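Local coordinates for putative lipoprotein (Campylobacter jejuni subsp. jejuni, PDB 2G5G), which binds a cofacial pair of hemes in a dimer, with tyrosine as iron ligand, and probably serves in bacterial heme transport, at residues 34-37 and 38-42; 101-105 and 106-110. One frame throughout, in Å; residues are numbered along the deposited sequence.

Contact 1: 34-37 and 38-42; sequences DMIL and ELLKA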
loop_
_atom_site.group_PDB
_atom_site.type_symbol
_atom_site.label_atom_id
_atom_site.label_comp_id
_atom_site.label_asym_id
_atom_site.label_seq_id
_atom_site.Cartn_x
_atom_site.Cartn_y
_atom_site.Cartn_z
ATOM N N ASP A 34 17.155 10.882 -38.455
ATOM C CA ASP A 34 16.363 9.827 -39.116
ATOM C C ASP A 34 15.303 9.168 -38.201
ATOM O O ASP A 34 14.218 8.831 -38.677
ATOM C CB ASP A 34 17.259 8.748 -39.742
ATOM C CG ASP A 34 17.981 9.239 -41.009
ATOM O OD1 ASP A 34 17.805 10.417 -41.427
ATOM O OD2 ASP A 34 18.717 8.440 -41.588
HETATM N N MSE A 35 15.595 8.996 -36.918
HETATM C CA MSE A 35 14.558 8.510 -35.975
HETATM C C MSE A 35 13.409 9.536 -35.894
HETATM O O MSE A 35 12.234 9.170 -35.985
HETATM C CB MSE A 35 15.100 8.217 -34.578
HETATM C CG MSE A 35 14.039 7.681 -33.645
HETATM SE SE MSE A 35 14.520 7.672 -31.806
HETATM C CE MSE A 35 14.804 9.586 -31.424
ATOM N N ILE A 36 13.756 10.810 -35.729
ATOM C CA ILE A 36 12.749 11.876 -35.714
ATOM C C ILE A 36 11.828 11.865 -36.935
ATOM O O ILE A 36 10.606 11.959 -36.784
ATOM C CB ILE A 36 13.409 13.284 -35.523
ATOM C CG1 ILE A 36 14.139 13.367 -34.155
ATOM C CG2 ILE A 36 12.398 14.419 -35.744
ATOM C CD1 ILE A 36 13.271 13.205 -32.908
ATOM N N LEU A 37 12.398 11.751 -38.136
ATOM C CA LEU A 37 11.593 11.738 -39.357
ATOM C C LEU A 37 10.592 10.583 -39.314
ATOM O O LEU A 37 9.441 10.726 -39.728
ATOM C CB LEU A 37 12.480 11.660 -40.611
ATOM C CG LEU A 37 13.499 12.791 -40.832
ATOM C CD1 LEU A 37 14.331 12.557 -42.103
ATOM C CD2 LEU A 37 12.804 14.145 -40.871
ATOM N N GLU A 38 11.008 9.450 -38.762
ATOM C CA GLU A 38 10.071 8.322 -38.604
ATOM C C GLU A 38 9.019 8.568 -37.537
ATOM O O GLU A 38 7.844 8.272 -37.751
ATOM C CB GLU A 38 10.827 7.014 -38.328
ATOM C CG GLU A 38 11.868 6.665 -39.393
ATOM C CD GLU A 38 11.278 6.590 -40.775
ATOM O OE1 GLU A 38 10.164 6.064 -40.947
ATOM O OE2 GLU A 38 11.923 7.075 -41.720
ATOM N N LEU A 39 9.424 9.112 -36.394
ATOM C CA LEU A 39 8.481 9.377 -35.290
ATOM C C LEU A 39 7.390 10.352 -35.684
ATOM O O LEU A 39 6.247 10.236 -35.241
ATOM C CB LEU A 39 9.203 9.937 -34.057
ATOM C CG LEU A 39 10.262 9.063 -33.360
ATOM C CD1 LEU A 39 10.665 9.727 -32.092
ATOM C CD2 LEU A 39 9.716 7.664 -33.065
ATOM N N LEU A 40 7.753 11.309 -36.521
ATOM C CA LEU A 40 6.807 12.303 -37.011
ATOM C C LEU A 40 5.630 11.668 -37.781
ATOM O O LEU A 40 4.556 12.255 -37.879
ATOM C CB LEU A 40 7.575 13.246 -37.950
ATOM C CG LEU A 40 7.967 14.671 -37.524
ATOM C CD1 LEU A 40 7.593 15.126 -36.098
ATOM C CD2 LEU A 40 9.390 15.053 -37.934
ATOM N N LYS A 41 5.840 10.474 -38.323
ATOM C CA LYS A 41 4.804 9.741 -39.063
ATOM C C LYS A 41 3.726 9.125 -38.135
ATOM O O LYS A 41 2.620 8.800 -38.570
ATOM C CB LYS A 41 5.432 8.635 -39.888
ATOM C CG LYS A 41 6.501 9.113 -40.859
ATOM C CD LYS A 41 7.105 7.929 -41.604
ATOM C CE LYS A 41 7.886 8.438 -42.834
ATOM N NZ LYS A 41 8.731 7.350 -43.382
ATOM N N ALA A 42 4.072 8.944 -36.870
ATOM C CA ALA A 42 3.201 8.249 -35.923
ATOM C C ALA A 42 2.131 9.181 -35.406
ATOM O O ALA A 42 2.313 10.394 -35.409
ATOM C CB ALA A 42 4.021 7.664 -34.766
HETATM O O HOH W 1 14.129 8.278 -41.270
#

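Contact 2: 101-105 and 106-110; sequences KTIKA and NELTN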
loop_
_atom_site.group_PDB
_atom_site.type_symbol
_atom_site.label_atom_id
_atom_site.label_comp_id
_atom_site.label_asym_id
_atom_site.label_seq_id
_atom_site.Cartn_x
_atom_site.Cartn_y
_atom_site.Cartn_z
ATOM N N LYS A 101 0.700 31.835 -20.068
ATOM C CA LYS A 101 1.528 33.046 -20.011
ATOM C C LYS A 101 1.499 33.718 -18.636
ATOM O O LYS A 101 2.250 34.658 -18.376
ATOM C CB LYS A 101 1.060 34.030 -21.077
ATOM C CG LYS A 101 1.382 33.613 -22.503
ATOM C CD LYS A 101 0.401 34.275 -23.455
ATOM C CE LYS A 101 1.079 34.661 -24.761
ATOM N NZ LYS A 101 0.297 35.674 -25.527
ATOM N N THR A 102 0.634 33.203 -17.766
ATOM C CA THR A 102 0.353 33.759 -16.441
ATOM C C THR A 102 0.973 32.906 -15.306
ATOM O O THR A 102 1.074 33.335 -14.153
ATOM C CB THR A 102 -1.193 33.964 -16.308
ATOM O OG1 THR A 102 -1.496 35.356 -16.481
ATOM C CG2 THR A 102 -1.766 33.453 -14.991
ATOM N N ILE A 103 1.415 31.703 -15.663
ATOM C CA ILE A 103 2.083 30.809 -14.724
ATOM C C ILE A 103 3.595 30.963 -14.896
ATOM O O ILE A 103 4.125 30.857 -16.001
ATOM C CB ILE A 103 1.625 29.353 -14.947
ATOM C CG1 ILE A 103 0.110 29.244 -14.754
ATOM C CG2 ILE A 103 2.340 28.420 -13.998
ATOM C CD1 ILE A 103 -0.563 28.264 -15.677
ATOM N N LYS A 104 4.287 31.271 -13.807
ATOM C CA LYS A 104 5.728 31.483 -13.877
ATOM C C LYS A 104 6.440 30.187 -13.485
ATOM O O LYS A 104 5.846 29.330 -12.831
ATOM C CB LYS A 104 6.139 32.646 -12.967
ATOM C CG LYS A 104 7.282 33.507 -13.503
ATOM C CD LYS A 104 7.124 34.962 -13.062
ATOM C CE LYS A 104 6.988 35.088 -11.541
ATOM N NZ LYS A 104 6.654 36.488 -11.162
ATOM N N ALA A 105 7.706 30.057 -13.884
ATOM C CA ALA A 105 8.481 28.823 -13.679
ATOM C C ALA A 105 8.355 28.210 -12.285
ATOM O O ALA A 105 8.424 27.003 -12.139
ATOM C CB ALA A 105 9.950 29.037 -14.053
ATOM N N ASN A 106 8.152 29.046 -11.271
ATOM C CA ASN A 106 8.002 28.584 -9.882
ATOM C C ASN A 106 6.551 28.365 -9.443
ATOM O O ASN A 106 6.289 27.840 -8.347
ATOM C CB ASN A 106 8.712 29.552 -8.926
ATOM C CG ASN A 106 8.151 30.955 -8.999
ATOM O OD1 ASN A 106 7.373 31.358 -8.138
ATOM N ND2 ASN A 106 8.525 31.700 -10.042
ATOM N N GLU A 107 5.612 28.774 -10.300
ATOM C CA GLU A 107 4.181 28.555 -10.064
ATOM C C GLU A 107 3.702 27.298 -10.788
ATOM O O GLU A 107 2.552 26.879 -10.612
ATOM C CB GLU A 107 3.354 29.739 -10.574
ATOM C CG GLU A 107 3.680 31.101 -9.964
ATOM C CD GLU A 107 3.130 32.236 -10.820
ATOM O OE1 GLU A 107 1.922 32.191 -11.163
ATOM O OE2 GLU A 107 3.903 33.158 -11.159
ATOM N N LEU A 108 4.583 26.721 -11.608
ATOM C CA LEU A 108 4.217 25.630 -12.531
ATOM C C LEU A 108 3.686 24.406 -11.811
ATOM O O LEU A 108 2.624 23.898 -12.167
ATOM C CB LEU A 108 5.389 25.260 -13.460
ATOM C CG LEU A 108 5.105 24.225 -14.559
ATOM C CD1 LEU A 108 3.891 24.648 -15.365
ATOM C CD2 LEU A 108 6.302 24.011 -15.473
ATOM N N THR A 109 4.407 23.949 -10.788
ATOM C CA THR A 109 3.995 22.771 -10.014
ATOM C C THR A 109 2.634 22.926 -9.341
ATOM O O THR A 109 1.897 21.953 -9.153
ATOM C CB THR A 109 5.085 22.343 -8.987
ATOM O OG1 THR A 109 4.682 21.145 -8.324
ATOM C CG2 THR A 109 5.327 23.420 -7.945
ATOM N N ASN A 110 2.294 24.160 -8.984
ATOM C CA ASN A 110 1.020 24.433 -8.342
ATOM C C ASN A 110 -0.130 24.491 -9.369
ATOM O O ASN A 110 -1.245 24.023 -9.106
ATOM C CB ASN A 110 1.121 25.728 -7.520
ATOM C CG ASN A 110 2.249 25.679 -6.466
ATOM O OD1 ASN A 110 1.984 25.536 -5.261
ATOM N ND2 ASN A 110 3.509 25.807 -6.920
HETATM O O HOH W 2 7.035 25.359 -10.111
#

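Contact 1: 34-37 and 38-42
Met35 meets Leu39, and Ile36 meets Leu40, in a local i to i+4 contact over the last turns of helix 32-39, which lies against the central mixed sheet. Two backbone bonds, Leu39 N to Met35 O (2.8 Å) and Leu40 N to Ile36 O (2.9 Å), belong to the helix; that from Glu38 N to Asp34 O is longer. On the buried side, selenomethionine Met35, its CG swung beside the carbonyl carbon (chi1 -178°), sets CG 4.0 Å from Leu39 CG as the two side chains cross at a slant. Met35 and Leu39 both rest on Tyr260 of strand 260-264. Ile36 CG2 approaches Leu40 CD2 at 3.8 Å, and this pair turns to helix 54-73. The outer side carries Asp34, Glu38 and Lys41, with Leu37 also exposed. Glu38 bends at chi2 (-56°), and a water donates both to Glu38 OE2 (2.6 Å) and to Asp34 O. Lys41 NZ reaches Glu38 OE1 at 3.1 Å, a salt bridge met on the syn side, 27° out of the carboxylate plane. Beyond, a type I turn from Leu39 to Ala42 leads towards strand 44-49. This is a largely amphipathic helix on a beta-sheet, typical of alpha/beta folds.

Contact 2: 101-105 and 106-110
The side chains of Lys104 and Glu107 cross at a slant over a tight turn, with Asn106 alongside the lysine. The Glu107 carboxylate folds back over the backbone of Lys104: with CG beside its own backbone N (chi1 -59°) and the chain extended beyond, Glu107 CD lies 3.3 Å from Lys104 N. Glu107 OE2 is packed tightly against Lys104 CB, so closely that the exact spacing is doubtful. The charges themselves do not pair, since Lys104 NZ stays 4.3 Å from Glu107 OE2, beyond a salt bridge, although the opposite charges probably still attract. Bent at chi2 and chi3, the lysine chain lies alongside Asn106, with Lys104 CE 4.0 Å from Asn106 ND2, and passes still nearer to Glu107 OE2; the lysine and asparagine side chains point the same way. The backbone closes the turn through Glu107 N to Lys104 O, 2.6 Å. A water bridges Ala105 O, to which it donates, and Thr109 N, from which it accepts. The apolar part is small: Ile103 CG2 sits 3.7 Å from Leu108 CA and somewhat farther from Leu108 CD1. Both of these side chains are buried and pack on Phe131 of helix 124-131, where Leu108 also meets Asn128, while Ile103 O is bonded to Tyr132 OH. The turn thus carries the chain from the loop after helix 90-98 into the short helix 108-111, held by its apolar residues against helix 124-131.

Both contacts are local and partly buried, and they do not touch: their nearest atoms are about 22 Å apart and their centres about 31 Å. Contact 1 is part of a helix, built on successive i to i+4 backbone bonds, and one of its sides is packed against the central sheet and helix 54-73. Contact 2 lies farther from the middle of the chain, in a loop entering a short helix, where a backbone bond from Glu107 N closes the turn and the hydrophobic footing is another helix. Each includes a lysine and a glutamate, yet they form a salt bridge in 38-42 and remain too far apart for one between 101-105 and 106-110.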